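Local coordinates for protein N-acetylglucosamine-6-phosphate deacetylase (Thermotoga maritima, PDB 1O12) that probably removes the acetyl group from N-acetylglucosamine 6-phosphate by hydrolysis, using one bound divalent metal ion per subunit, at residues E127-H139 and V183-E195. Numbering follows the deposited sequence.
With FE (Fe (III) ion), chain C.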
ATOM      1  N   GLU A 127       2.307 -21.900  15.290  1.00 33.64           N
ATOM      2  CA  GLU A 127       2.546 -21.479  13.918  1.00 36.62           C
ATOM      3  C   GLU A 127       2.614 -22.762  13.111  1.00 35.76           C
ATOM      4  O   GLU A 127       3.600 -23.480  13.159  1.00 36.70           O
ATOM      5  CB  GLU A 127       3.878 -20.736  13.791  1.00 39.91           C
ATOM      6  CG  GLU A 127       3.956 -19.844  12.544  1.00 43.50           C
ATOM      7  CD  GLU A 127       5.370 -19.547  12.113  1.00 44.72           C
ATOM      8  OE1 GLU A 127       6.196 -19.070  12.918  1.00 47.10           O
ATOM      9  OE2 GLU A 127       5.669 -19.796  10.939  1.00 50.16           O
ATOM     10  N   GLY A 128       1.568 -23.040  12.358  1.00 35.29           N
ATOM     11  CA  GLY A 128       1.543 -24.278  11.616  1.00 36.35           C
ATOM     12  C   GLY A 128       0.849 -25.240  12.569  1.00 36.18           C
ATOM     13  O   GLY A 128       0.652 -24.897  13.733  1.00 35.37           O
ATOM     14  N   PRO A 129       0.532 -26.465  12.148  1.00 35.97           N
ATOM     15  CA  PRO A 129       0.780 -27.057  10.831  1.00 36.07           C
ATOM     16  C   PRO A 129      -0.313 -26.845   9.783  1.00 36.26           C
ATOM     17  O   PRO A 129      -0.211 -27.388   8.685  1.00 37.99           O
ATOM     18  CB  PRO A 129       0.952 -28.529  11.168  1.00 35.49           C
ATOM     19  CG  PRO A 129      -0.177 -28.714  12.215  1.00 35.18           C
ATOM     20  CD  PRO A 129      -0.082 -27.447  13.067  1.00 34.96           C
ATOM     21  N   TYR A 130      -1.354 -26.084  10.105  1.00 34.82           N
ATOM     22  CA  TYR A 130      -2.426 -25.856   9.142  1.00 34.61           C
ATOM     23  C   TYR A 130      -2.129 -24.710   8.161  1.00 35.53           C
ATOM     24  O   TYR A 130      -2.876 -23.723   8.031  1.00 36.40           O
ATOM     25  CB  TYR A 130      -3.733 -25.615   9.886  1.00 33.77           C
ATOM     26  CG  TYR A 130      -3.910 -26.589  11.014  1.00 34.95           C
ATOM     27  CD1 TYR A 130      -3.963 -27.964  10.770  1.00 35.29           C
ATOM     28  CD2 TYR A 130      -3.948 -26.149  12.338  1.00 35.23           C
ATOM     29  CE1 TYR A 130      -4.035 -28.879  11.815  1.00 36.04           C
ATOM     30  CE2 TYR A 130      -4.022 -27.052  13.394  1.00 36.62           C
ATOM     31  CZ  TYR A 130      -4.057 -28.414  13.131  1.00 37.63           C
ATOM     32  OH  TYR A 130      -4.047 -29.306  14.181  1.00 38.12           O
ATOM     33  N   ILE A 131      -1.037 -24.856   7.434  1.00 34.92           N
ATOM     34  CA  ILE A 131      -0.668 -23.837   6.500  1.00 34.54           C
ATOM     35  C   ILE A 131      -0.568 -24.367   5.096  1.00 35.27           C
ATOM     36  O   ILE A 131      -0.814 -25.546   4.840  1.00 34.51           O
ATOM     37  CB  ILE A 131       0.661 -23.157   6.928  1.00 33.43           C
ATOM     38  CG1 ILE A 131       1.779 -24.194   7.094  1.00 31.87           C
ATOM     39  CG2 ILE A 131       0.423 -22.385   8.219  1.00 32.12           C
ATOM     40  CD1 ILE A 131       3.119 -23.592   7.569  1.00 29.39           C
ATOM     41  N   SER A 132      -0.227 -23.465   4.186  1.00 37.12           N
ATOM     42  CA  SER A 132      -0.068 -23.784   2.777  1.00 38.85           C
ATOM     43  C   SER A 132       1.337 -24.344   2.534  1.00 41.46           C
ATOM     44  O   SER A 132       2.335 -23.784   3.008  1.00 40.50           O
ATOM     45  CB  SER A 132      -0.267 -22.508   1.970  1.00 38.24           C
ATOM     46  OG  SER A 132       0.262 -22.613   0.672  1.00 40.40           O
ATOM     47  N   LYS A 133       1.428 -25.462   1.819  1.00 44.00           N
ATOM     48  CA  LYS A 133       2.749 -26.016   1.516  1.00 46.33           C
ATOM     49  C   LYS A 133       3.457 -25.104   0.495  1.00 47.64           C
ATOM     50  O   LYS A 133       4.692 -25.046   0.460  1.00 48.61           O
ATOM     51  CB  LYS A 133       2.635 -27.443   0.963  1.00 45.20           C
ATOM     52  CG  LYS A 133       2.184 -28.489   1.994  1.00 46.90           C
ATOM     53  CD  LYS A 133       1.655 -29.713   1.285  1.00 47.19           C
ATOM     54  CE  LYS A 133       1.213 -30.785   2.246  1.00 48.63           C
ATOM     55  NZ  LYS A 133       1.013 -32.075   1.517  1.00 47.90           N
ATOM     56  N   GLU A 134       2.682 -24.375  -0.314  1.00 48.12           N
ATOM     57  CA  GLU A 134       3.269 -23.493  -1.319  1.00 49.75           C
ATOM     58  C   GLU A 134       3.947 -22.246  -0.712  1.00 49.72           C
ATOM     59  O   GLU A 134       4.747 -21.566  -1.364  1.00 48.86           O
ATOM     60  CB  GLU A 134       2.203 -23.079  -2.342  1.00 52.72           C
ATOM     61  CG  GLU A 134       2.813 -22.541  -3.637  1.00 58.60           C
ATOM     62  CD  GLU A 134       1.781 -22.097  -4.670  1.00 61.91           C
ATOM     63  OE1 GLU A 134       0.848 -22.896  -4.951  1.00 65.76           O
ATOM     64  OE2 GLU A 134       1.914 -20.965  -5.212  1.00 61.50           O
ATOM     65  N   LYS A 135       3.622 -21.950   0.541  1.00 48.63           N
ATOM     66  CA  LYS A 135       4.212 -20.820   1.234  1.00 48.37           C
ATOM     67  C   LYS A 135       4.670 -21.347   2.591  1.00 49.46           C
ATOM     68  O   LYS A 135       4.564 -20.677   3.608  1.00 50.09           O
ATOM     69  CB  LYS A 135       3.173 -19.700   1.403  1.00 46.25           C
ATOM     70  CG  LYS A 135       2.937 -18.874   0.148  1.00 42.07           C
ATOM     71  CD  LYS A 135       4.215 -18.157  -0.238  1.00 40.32           C
ATOM     72  CE  LYS A 135       4.067 -17.371  -1.502  1.00 41.01           C
ATOM     73  NZ  LYS A 135       5.356 -16.713  -1.879  1.00 42.72           N
ATOM     74  N   LYS A 136       5.185 -22.569   2.581  1.00 50.09           N
ATOM     75  CA  LYS A 136       5.655 -23.232   3.783  1.00 50.61           C
ATOM     76  C   LYS A 136       6.882 -22.589   4.402  1.00 51.10           C
ATOM     77  O   LYS A 136       7.027 -22.570   5.620  1.00 51.42           O
ATOM     78  CB  LYS A 136       5.978 -24.696   3.473  1.00 51.13           C
ATOM     79  CG  LYS A 136       7.183 -24.895   2.568  1.00 51.47           C
ATOM     80  CD  LYS A 136       7.338 -26.365   2.177  1.00 54.23           C
ATOM     81  CE  LYS A 136       8.575 -26.582   1.283  1.00 54.64           C
ATOM     82  NZ  LYS A 136       9.873 -26.459   2.034  1.00 54.92           N
ATOM     83  N   GLY A 137       7.778 -22.105   3.551  1.00 51.99           N
ATOM     84  CA  GLY A 137       9.014 -21.481   3.991  1.00 52.01           C
ATOM     85  C   GLY A 137       9.562 -21.841   5.358  1.00 51.89           C
ATOM     86  O   GLY A 137       9.102 -21.332   6.382  1.00 54.24           O
ATOM     87  N   ALA A 138      10.553 -22.709   5.397  1.00 50.93           N
ATOM     88  CA  ALA A 138      11.157 -23.083   6.671  1.00 50.32           C
ATOM     89  C   ALA A 138      10.322 -24.051   7.507  1.00 50.02           C
ATOM     90  O   ALA A 138      10.784 -24.530   8.539  1.00 51.50           O
ATOM     91  CB  ALA A 138      11.480 -21.835   7.486  1.00 48.94           C
ATOM     92  N   HIS A 139       9.095 -24.337   7.093  1.00 49.08           N
ATOM     93  CA  HIS A 139       8.291 -25.294   7.849  1.00 49.50           C
ATOM     94  C   HIS A 139       8.506 -26.667   7.202  1.00 50.38           C
ATOM     95  O   HIS A 139       8.657 -26.767   5.979  1.00 50.96           O
ATOM     96  CB  HIS A 139       6.797 -24.916   7.824  1.00 48.26           C
ATOM     97  CG  HIS A 139       6.398 -23.920   8.873  1.00 47.47           C
ATOM     98  ND1 HIS A 139       6.054 -24.283  10.157  1.00 47.68           N
ATOM     99  CD2 HIS A 139       6.303 -22.568   8.832  1.00 47.52           C
ATOM    100  CE1 HIS A 139       5.764 -23.202  10.858  1.00 46.99           C
ATOM    101  NE2 HIS A 139       5.907 -22.148  10.077  1.00 45.39           N
ATOM    102  N   VAL A 183      -6.246 -16.471  19.676  1.00 31.23           N
ATOM    103  CA  VAL A 183      -6.315 -15.499  18.593  1.00 30.72           C
ATOM    104  C   VAL A 183      -5.876 -16.171  17.281  1.00 31.84           C
ATOM    105  O   VAL A 183      -4.820 -16.805  17.237  1.00 30.38           O
ATOM    106  CB  VAL A 183      -5.368 -14.265  18.848  1.00 31.33           C
ATOM    107  CG1 VAL A 183      -5.344 -13.356  17.605  1.00 29.84           C
ATOM    108  CG2 VAL A 183      -5.817 -13.461  20.082  1.00 27.74           C
ATOM    109  N   LEU A 184      -6.689 -16.057  16.230  1.00 31.42           N
ATOM    110  CA  LEU A 184      -6.326 -16.618  14.925  1.00 32.42           C
ATOM    111  C   LEU A 184      -5.515 -15.606  14.105  1.00 31.17           C
ATOM    112  O   LEU A 184      -5.751 -14.412  14.176  1.00 34.07           O
ATOM    113  CB  LEU A 184      -7.578 -17.014  14.133  1.00 32.55           C
ATOM    114  CG  LEU A 184      -8.337 -18.228  14.668  1.00 32.83           C
ATOM    115  CD1 LEU A 184      -9.449 -18.588  13.684  1.00 32.04           C
ATOM    116  CD2 LEU A 184      -7.363 -19.413  14.849  1.00 32.29           C
ATOM    117  N   SER A 185      -4.557 -16.073  13.328  1.00 30.30           N
ATOM    118  CA  SER A 185      -3.755 -15.158  12.525  1.00 31.47           C
ATOM    119  C   SER A 185      -3.462 -15.792  11.166  1.00 30.18           C
ATOM    120  O   SER A 185      -3.072 -16.954  11.097  1.00 33.92           O
ATOM    121  CB  SER A 185      -2.429 -14.812  13.251  1.00 31.33           C
ATOM    122  OG  SER A 185      -1.834 -13.614  12.730  1.00 30.32           O
ATOM    123  N   ALA A 186      -3.646 -15.041  10.090  1.00 28.37           N
ATOM    124  CA  ALA A 186      -3.413 -15.579   8.750  1.00 27.08           C
ATOM    125  C   ALA A 186      -1.955 -15.413   8.360  1.00 27.69           C
ATOM    126  O   ALA A 186      -1.353 -14.354   8.582  1.00 28.31           O
ATOM    127  CB  ALA A 186      -4.314 -14.880   7.736  1.00 21.32           C
ATOM    128  N   GLY A 187      -1.400 -16.479   7.787  1.00 29.27           N
ATOM    129  CA  GLY A 187      -0.018 -16.495   7.350  1.00 28.62           C
ATOM    130  C   GLY A 187       0.292 -17.803   6.643  1.00 30.64           C
ATOM    131  O   GLY A 187      -0.434 -18.795   6.808  1.00 28.13           O
ATOM    132  N   HIS A 188       1.366 -17.796   5.842  1.00 33.47           N
ATOM    133  CA  HIS A 188       1.806 -18.964   5.070  1.00 34.61           C
ATOM    134  C   HIS A 188       0.666 -19.442   4.204  1.00 34.93           C
ATOM    135  O   HIS A 188       0.294 -20.601   4.233  1.00 36.75           O
ATOM    136  CB  HIS A 188       2.248 -20.059   6.026  1.00 36.97           C
ATOM    137  CG  HIS A 188       3.460 -19.689   6.816  1.00 41.64           C
ATOM    138  ND1 HIS A 188       4.720 -19.602   6.249  1.00 41.75           N
ATOM    139  CD2 HIS A 188       3.608 -19.350   8.120  1.00 42.04           C
ATOM    140  CE1 HIS A 188       5.590 -19.232   7.173  1.00 42.92           C
ATOM    141  NE2 HIS A 188       4.942 -19.072   8.317  1.00 43.34           N
ATOM    142  N   SER A 189       0.123 -18.525   3.420  1.00 35.67           N
ATOM    143  CA  SER A 189      -1.029 -18.815   2.596  1.00 35.89           C
ATOM    144  C   SER A 189      -1.002 -18.184   1.216  1.00 35.86           C
ATOM    145  O   SER A 189      -0.296 -17.203   0.982  1.00 35.72           O
ATOM    146  CB  SER A 189      -2.265 -18.328   3.352  1.00 35.87           C
ATOM    147  OG  SER A 189      -3.278 -17.855   2.484  1.00 36.40           O
ATOM    148  N   ILE A 190      -1.761 -18.758   0.287  1.00 37.69           N
ATOM    149  CA  ILE A 190      -1.855 -18.162  -1.052  1.00 39.83           C
ATOM    150  C   ILE A 190      -3.279 -17.692  -1.259  1.00 39.43           C
ATOM    151  O   ILE A 190      -3.652 -17.297  -2.343  1.00 42.01           O
ATOM    152  CB  ILE A 190      -1.488 -19.131  -2.214  1.00 38.46           C
ATOM    153  CG1 ILE A 190      -2.250 -20.444  -2.075  1.00 38.93           C
ATOM    154  CG2 ILE A 190       0.007 -19.319  -2.282  1.00 35.39           C
ATOM    155  CD1 ILE A 190      -1.708 -21.513  -3.036  1.00 39.48           C
ATOM    156  N   ALA A 191      -4.071 -17.732  -0.201  1.00 39.32           N
ATOM    157  CA  ALA A 191      -5.453 -17.309  -0.277  1.00 39.95           C
ATOM    158  C   ALA A 191      -5.660 -15.956  -0.973  1.00 40.86           C
ATOM    159  O   ALA A 191      -4.845 -15.021  -0.872  1.00 40.97           O
ATOM    160  CB  ALA A 191      -6.052 -17.263   1.125  1.00 40.34           C
ATOM    161  N   THR A 192      -6.786 -15.860  -1.660  1.00 39.51           N
ATOM    162  CA  THR A 192      -7.152 -14.660  -2.370  1.00 38.65           C
ATOM    163  C   THR A 192      -7.758 -13.701  -1.365  1.00 39.08           C
ATOM    164  O   THR A 192      -7.911 -14.022  -0.199  1.00 38.21           O
ATOM    165  CB  THR A 192      -8.218 -14.975  -3.429  1.00 36.94           C
ATOM    166  OG1 THR A 192      -9.363 -15.543  -2.779  1.00 33.84           O
ATOM    167  CG2 THR A 192      -7.684 -15.980  -4.452  1.00 36.40           C
ATOM    168  N   PHE A 193      -8.114 -12.519  -1.841  1.00 40.68           N
ATOM    169  CA  PHE A 193      -8.739 -11.512  -1.014  1.00 40.85           C
ATOM    170  C   PHE A 193     -10.077 -11.999  -0.472  1.00 42.37           C
ATOM    171  O   PHE A 193     -10.396 -11.761   0.701  1.00 43.66           O
ATOM    172  CB  PHE A 193      -8.968 -10.251  -1.829  1.00 40.19           C
ATOM    173  CG  PHE A 193      -9.736  -9.193  -1.101  1.00 38.61           C
ATOM    174  CD1 PHE A 193      -9.110  -8.387  -0.159  1.00 37.62           C
ATOM    175  CD2 PHE A 193     -11.086  -8.998  -1.363  1.00 38.56           C
ATOM    176  CE1 PHE A 193      -9.805  -7.410   0.508  1.00 37.08           C
ATOM    177  CE2 PHE A 193     -11.801  -8.010  -0.692  1.00 37.95           C
ATOM    178  CZ  PHE A 193     -11.155  -7.214   0.246  1.00 37.22           C
ATOM    179  N   GLU A 194     -10.858 -12.686  -1.305  1.00 43.28           N
ATOM    180  CA  GLU A 194     -12.171 -13.162  -0.859  1.00 44.46           C
ATOM    181  C   GLU A 194     -12.091 -14.314   0.136  1.00 42.69           C
ATOM    182  O   GLU A 194     -12.960 -14.437   1.006  1.00 39.92           O
ATOM    183  CB  GLU A 194     -13.056 -13.583  -2.056  1.00 48.78           C
ATOM    184  CG  GLU A 194     -13.476 -12.428  -3.009  1.00 54.70           C
ATOM    185  CD  GLU A 194     -14.282 -11.300  -2.323  1.00 58.65           C
ATOM    186  OE1 GLU A 194     -14.397 -10.207  -2.939  1.00 60.48           O
ATOM    187  OE2 GLU A 194     -14.805 -11.497  -1.187  1.00 58.95           O
ATOM    188  N   GLU A 195     -11.069 -15.158   0.000  1.00 40.06           N
ATOM    189  CA  GLU A 195     -10.927 -16.278   0.914  1.00 41.20           C
ATOM    190  C   GLU A 195     -10.515 -15.780   2.285  1.00 40.40           C
ATOM    191  O   GLU A 195     -10.952 -16.300   3.309  1.00 40.47           O
ATOM    192  CB  GLU A 195      -9.927 -17.291   0.384  1.00 42.91           C
ATOM    193  CG  GLU A 195     -10.435 -18.015  -0.836  1.00 44.38           C
ATOM    194  CD  GLU A 195      -9.372 -18.882  -1.481  1.00 46.66           C
ATOM    195  OE1 GLU A 195      -8.235 -18.396  -1.704  1.00 45.06           O
ATOM    196  OE2 GLU A 195      -9.693 -20.057  -1.776  1.00 48.23           O
TER
HETATM  197 FE    FE C 401       6.699 -18.449   9.541  0.97 67.19          FE
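H139 turns the edge of its imidazole onto one face of the H188 ring, a T-shaped stack with centroids 4.8 Å apart and planes at 81°. The pair sits beside the iron site of an amidohydrolase TIM barrel, where loops following strands 121-127 and 183-186 meet. E127 OE2 and H188 NE2 each bind the iron at 2.2 Å, and H209 completes the protein ligands. The E127 carboxylate lies almost coplanar with the H188 ring. From above the carboxylate plane, H139 NE2 also donates to E127 OE2 (2.5 Å), so this one oxygen serves both metal and histidine; E127 OE1 is hydrogen-bonded to H61 NE2. At the far side of its ring, H139 ND1 is hydrogen-bonded to S96 N. Replacing H139 with alanine removes the imidazole, and E127 OE2 is then likely to lose its second-shell donor while a gap opens against that face of H188.

H188 is tied down at its other nitrogen too: ND1 donates to K135 O (2.9 Å), which lies near the ring plane, fixing the ring's rotation and directing NE2 at the metal. I131 runs alongside H188, its CB 3.6 Å from H188 CB, while its CD1 rests over a face of H139. Farther out, K135 packs with the root of its side chain: with CG beside the backbone N (chi1 -78°), CG meets S189 O and I190 CG2, and the amine end leads away. E134, exposed, crosses I190 at about a right angle, its OE1 3.5 Å from I190 CD1. The loop backbones are also joined directly, S132 N donating to H188 O at 2.9 Å with an N-H...O angle of 155°.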